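Local coordinates for Mgp-operon protein 3 (Mycoplasma pneumoniae, PDB 6RJ1) that probably acts in adhesion of the bacterium to host cells, as an extracellular, sugar-binding partner of the P1 adhesin, at residues G514-L528 against Y638-S652. Numbering follows the deposited sequence.
Sequences GFKDDSNSDSKNSNL and YPVKSDQKATAKIAS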
# COMPACT_ATOMS: atom_id res chain seq x y z
N GLY A 514 12.26 14.03 -5.55
CA GLY A 514 12.34 15.30 -6.24
C GLY A 514 13.73 15.87 -6.34
O GLY A 514 14.71 15.21 -5.99
N PHE A 515 13.81 17.12 -6.81
CA PHE A 515 15.06 17.84 -7.01
C PHE A 515 15.44 18.73 -5.83
O PHE A 515 14.64 19.52 -5.33
CB PHE A 515 15.00 18.64 -8.33
CG PHE A 515 16.20 19.49 -8.64
CD1 PHE A 515 17.34 18.93 -9.22
CD2 PHE A 515 16.19 20.86 -8.40
CE1 PHE A 515 18.45 19.72 -9.52
CE2 PHE A 515 17.30 21.65 -8.70
CZ PHE A 515 18.42 21.07 -9.27
N LYS A 516 16.71 18.62 -5.44
CA LYS A 516 17.31 19.40 -4.38
C LYS A 516 18.72 19.84 -4.82
O LYS A 516 19.49 19.02 -5.32
CB LYS A 516 17.35 18.58 -3.08
CG LYS A 516 17.70 19.39 -1.85
CD LYS A 516 17.70 18.52 -0.60
CE LYS A 516 17.50 19.37 0.64
NZ LYS A 516 18.68 20.20 0.97
N ASP A 517 19.02 21.14 -4.66
CA ASP A 517 20.32 21.72 -4.97
C ASP A 517 20.54 22.97 -4.14
O ASP A 517 19.59 23.69 -3.86
CB ASP A 517 20.49 22.02 -6.47
CG ASP A 517 21.93 22.30 -6.90
OD1 ASP A 517 22.86 21.96 -6.13
OD2 ASP A 517 22.12 22.84 -8.00
N ASP A 518 21.80 23.21 -3.73
CA ASP A 518 22.17 24.38 -2.93
C ASP A 518 21.85 25.69 -3.65
O ASP A 518 21.47 26.66 -2.99
CB ASP A 518 23.67 24.33 -2.55
CG ASP A 518 24.08 23.25 -1.56
OD1 ASP A 518 23.32 23.00 -0.59
OD2 ASP A 518 25.18 22.67 -1.74
N SER A 519 21.99 25.72 -4.99
CA SER A 519 21.73 26.87 -5.86
C SER A 519 20.23 27.16 -6.03
O SER A 519 19.88 28.25 -6.46
CB SER A 519 22.37 26.67 -7.23
OG SER A 519 21.85 25.53 -7.90
N ASN A 520 19.37 26.19 -5.71
CA ASN A 520 17.93 26.38 -5.85
C ASN A 520 17.28 26.75 -4.54
O ASN A 520 17.48 26.09 -3.52
CB ASN A 520 17.26 25.15 -6.47
CG ASN A 520 15.88 25.38 -7.03
OD1 ASN A 520 14.96 25.87 -6.36
ND2 ASN A 520 15.68 25.02 -8.28
N SER A 521 16.48 27.82 -4.58
CA SER A 521 15.69 28.32 -3.45
C SER A 521 14.38 28.92 -3.98
O SER A 521 13.90 29.93 -3.46
CB SER A 521 16.48 29.30 -2.58
OG SER A 521 17.27 30.22 -3.33
N ASP A 522 13.82 28.29 -5.03
CA ASP A 522 12.58 28.69 -5.67
C ASP A 522 11.43 28.03 -4.93
O ASP A 522 11.43 26.80 -4.75
CB ASP A 522 12.59 28.29 -7.15
CG ASP A 522 11.65 29.10 -8.03
OD1 ASP A 522 10.43 29.15 -7.71
OD2 ASP A 522 12.11 29.67 -9.04
N SER A 523 10.45 28.84 -4.48
CA SER A 523 9.28 28.37 -3.74
C SER A 523 8.41 27.36 -4.49
O SER A 523 7.74 26.55 -3.84
CB SER A 523 8.43 29.55 -3.28
OG SER A 523 9.15 30.28 -2.29
N LYS A 524 8.43 27.39 -5.85
CA LYS A 524 7.66 26.47 -6.68
C LYS A 524 8.31 25.08 -6.83
O LYS A 524 7.65 24.14 -7.29
CB LYS A 524 7.29 27.09 -8.03
CG LYS A 524 5.98 27.85 -7.96
CD LYS A 524 5.20 27.72 -9.27
CE LYS A 524 3.70 27.83 -9.06
NZ LYS A 524 3.13 26.81 -8.12
N ASN A 525 9.58 24.93 -6.38
CA ASN A 525 10.30 23.66 -6.32
C ASN A 525 9.92 23.10 -4.94
O ASN A 525 10.71 23.07 -4.00
CB ASN A 525 11.81 23.88 -6.46
CG ASN A 525 12.63 22.61 -6.49
OD1 ASN A 525 12.37 21.69 -7.27
ND2 ASN A 525 13.63 22.53 -5.63
N SER A 526 8.64 22.72 -4.83
CA SER A 526 7.95 22.28 -3.63
C SER A 526 8.04 20.78 -3.29
O SER A 526 7.54 20.41 -2.23
CB SER A 526 6.48 22.71 -3.71
OG SER A 526 5.91 22.36 -4.96
N ASN A 527 8.69 19.94 -4.13
CA ASN A 527 8.85 18.49 -3.88
C ASN A 527 9.37 18.15 -2.47
O ASN A 527 10.11 18.95 -1.89
CB ASN A 527 9.75 17.85 -4.92
CG ASN A 527 11.20 18.27 -4.81
OD1 ASN A 527 11.95 17.80 -3.94
ND2 ASN A 527 11.64 19.13 -5.70
N LEU A 528 9.02 16.95 -1.96
CA LEU A 528 9.40 16.46 -0.63
C LEU A 528 10.90 16.48 -0.31
O LEU A 528 11.25 16.80 0.84
CB LEU A 528 8.85 15.05 -0.39
CG LEU A 528 7.33 14.93 -0.26
CD1 LEU A 528 6.85 13.67 -0.89
CD2 LEU A 528 6.88 15.02 1.17
N TYR A 638 20.34 13.65 -11.30
CA TYR A 638 18.92 13.97 -11.45
C TYR A 638 18.60 14.60 -12.83
O TYR A 638 19.38 15.43 -13.30
CB TYR A 638 18.44 14.89 -10.29
CG TYR A 638 16.93 14.98 -10.17
CD1 TYR A 638 16.22 14.04 -9.43
CD2 TYR A 638 16.21 15.95 -10.85
CE1 TYR A 638 14.83 14.07 -9.37
CE2 TYR A 638 14.82 15.97 -10.82
CZ TYR A 638 14.13 15.04 -10.06
OH TYR A 638 12.76 15.10 -10.00
N PRO A 639 17.46 14.23 -13.48
CA PRO A 639 17.14 14.79 -14.81
C PRO A 639 16.72 16.27 -14.86
O PRO A 639 15.58 16.59 -15.21
CB PRO A 639 16.03 13.87 -15.31
CG PRO A 639 15.36 13.39 -14.08
CD PRO A 639 16.47 13.21 -13.08
N VAL A 640 17.66 17.18 -14.54
CA VAL A 640 17.52 18.64 -14.59
C VAL A 640 18.83 19.18 -15.17
O VAL A 640 19.90 18.93 -14.59
CB VAL A 640 17.17 19.28 -13.21
CG1 VAL A 640 17.37 20.80 -13.23
CG2 VAL A 640 15.76 18.93 -12.78
N LYS A 641 18.76 19.90 -16.33
CA LYS A 641 19.91 20.50 -17.02
C LYS A 641 20.64 21.46 -16.08
O LYS A 641 19.99 22.25 -15.39
CB LYS A 641 19.47 21.22 -18.31
CG LYS A 641 20.57 21.26 -19.37
CD LYS A 641 20.32 22.32 -20.44
CE LYS A 641 19.66 21.77 -21.69
NZ LYS A 641 19.26 22.87 -22.60
N SER A 642 21.98 21.37 -16.03
CA SER A 642 22.86 22.18 -15.17
C SER A 642 22.50 23.67 -15.10
O SER A 642 22.45 24.22 -13.99
CB SER A 642 24.32 22.00 -15.58
OG SER A 642 25.16 21.89 -14.44
N ASP A 643 22.22 24.32 -16.26
CA ASP A 643 21.85 25.74 -16.32
C ASP A 643 20.47 26.03 -15.71
O ASP A 643 20.23 27.17 -15.29
CB ASP A 643 21.97 26.28 -17.76
CG ASP A 643 20.92 25.84 -18.77
OD1 ASP A 643 20.11 24.95 -18.44
OD2 ASP A 643 20.91 26.40 -19.89
N GLN A 644 19.58 25.02 -15.64
CA GLN A 644 18.23 25.15 -15.08
C GLN A 644 18.13 24.78 -13.58
O GLN A 644 17.05 24.88 -13.01
CB GLN A 644 17.21 24.34 -15.89
CG GLN A 644 16.32 25.19 -16.77
CD GLN A 644 16.91 25.37 -18.14
OE1 GLN A 644 16.69 24.56 -19.05
NE2 GLN A 644 17.69 26.42 -18.33
N LYS A 645 19.26 24.38 -12.96
CA LYS A 645 19.29 23.95 -11.56
C LYS A 645 18.82 25.03 -10.56
O LYS A 645 18.11 24.71 -9.62
CB LYS A 645 20.67 23.40 -11.17
CG LYS A 645 20.98 22.05 -11.80
CD LYS A 645 21.82 21.14 -10.92
CE LYS A 645 23.31 21.30 -11.13
NZ LYS A 645 24.08 20.16 -10.56
N ALA A 646 19.21 26.29 -10.77
CA ALA A 646 18.83 27.39 -9.88
C ALA A 646 17.36 27.82 -10.04
O ALA A 646 16.78 28.34 -9.09
CB ALA A 646 19.75 28.58 -10.11
N THR A 647 16.78 27.61 -11.23
CA THR A 647 15.43 28.04 -11.59
C THR A 647 14.39 26.89 -11.68
O THR A 647 13.22 27.15 -11.97
CB THR A 647 15.52 28.87 -12.89
OG1 THR A 647 14.27 29.54 -13.12
CG2 THR A 647 15.92 28.04 -14.12
N ALA A 648 14.81 25.63 -11.43
CA ALA A 648 13.97 24.43 -11.50
C ALA A 648 12.82 24.45 -10.50
O ALA A 648 12.99 24.91 -9.37
CB ALA A 648 14.82 23.18 -11.31
N LYS A 649 11.64 23.96 -10.94
CA LYS A 649 10.41 23.89 -10.15
C LYS A 649 9.83 22.49 -10.22
O LYS A 649 9.01 22.19 -11.09
CB LYS A 649 9.37 24.91 -10.66
CG LYS A 649 9.85 26.35 -10.71
CD LYS A 649 8.94 27.23 -11.54
CE LYS A 649 9.71 28.29 -12.29
NZ LYS A 649 10.37 29.27 -11.38
N ILE A 650 10.29 21.60 -9.32
CA ILE A 650 9.84 20.21 -9.26
C ILE A 650 8.94 20.02 -8.02
O ILE A 650 9.38 20.27 -6.91
CB ILE A 650 11.03 19.19 -9.32
CG1 ILE A 650 11.92 19.34 -10.60
CG2 ILE A 650 10.56 17.74 -9.15
CD1 ILE A 650 11.33 19.65 -12.01
N ALA A 651 7.68 19.61 -8.24
CA ALA A 651 6.70 19.36 -7.19
C ALA A 651 6.56 17.87 -6.94
O ALA A 651 7.20 17.09 -7.65
CB ALA A 651 5.37 19.95 -7.59
N SER A 652 5.77 17.45 -5.94
CA SER A 652 5.59 16.03 -5.60
C SER A 652 4.33 15.42 -6.18
O SER A 652 3.29 16.08 -6.28
CB SER A 652 5.61 15.83 -4.08
OG SER A 652 6.94 15.80 -3.58
O HOH W 1 4.60 19.33 -4.28
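Chi1 of -163° lays the N520 amide against the backbone of K645 and A648, and chi1 of 177° sets the F515 ring, CG anti to the backbone N, among Y638, V640, K645 and A648. N520 ND2 spends both hydrogens on carbonyls, reaching K645 O at 2.8 Å and A648 O at 2.9 Å, and so bridges two carbonyls three residues apart. N520 OD1 accepts from D522 N in an Asx turn, which fixes the flip of the amide. F515 CB lies over one face of the Y638 ring, 4.1 Å from its centroid, while V640 CG1 covers a face of the F515 ring and K645 CD meets its edge. Farther on, I650 is held through its backbone: its N donates to N525 OD1 on a lone pair; its O accepts N527 N in its carbonyl plane and N527 ND2 from above that plane. N525 ND2 and N527 ND2 also share F515 O. A salt bridge whose hydrogen bond is weak joins D522 OD2 to K649 NZ (2.9 Å), and S652 OG accepts from L528 N. The loop after helix 503-511 thus packs against strand 650-654, which pairs with strands 165-167 and 549-563, and the loop leading into it, while in helix 157-163 T160 OG1 bonds to S526 O and D163 OD2 to S526 OG.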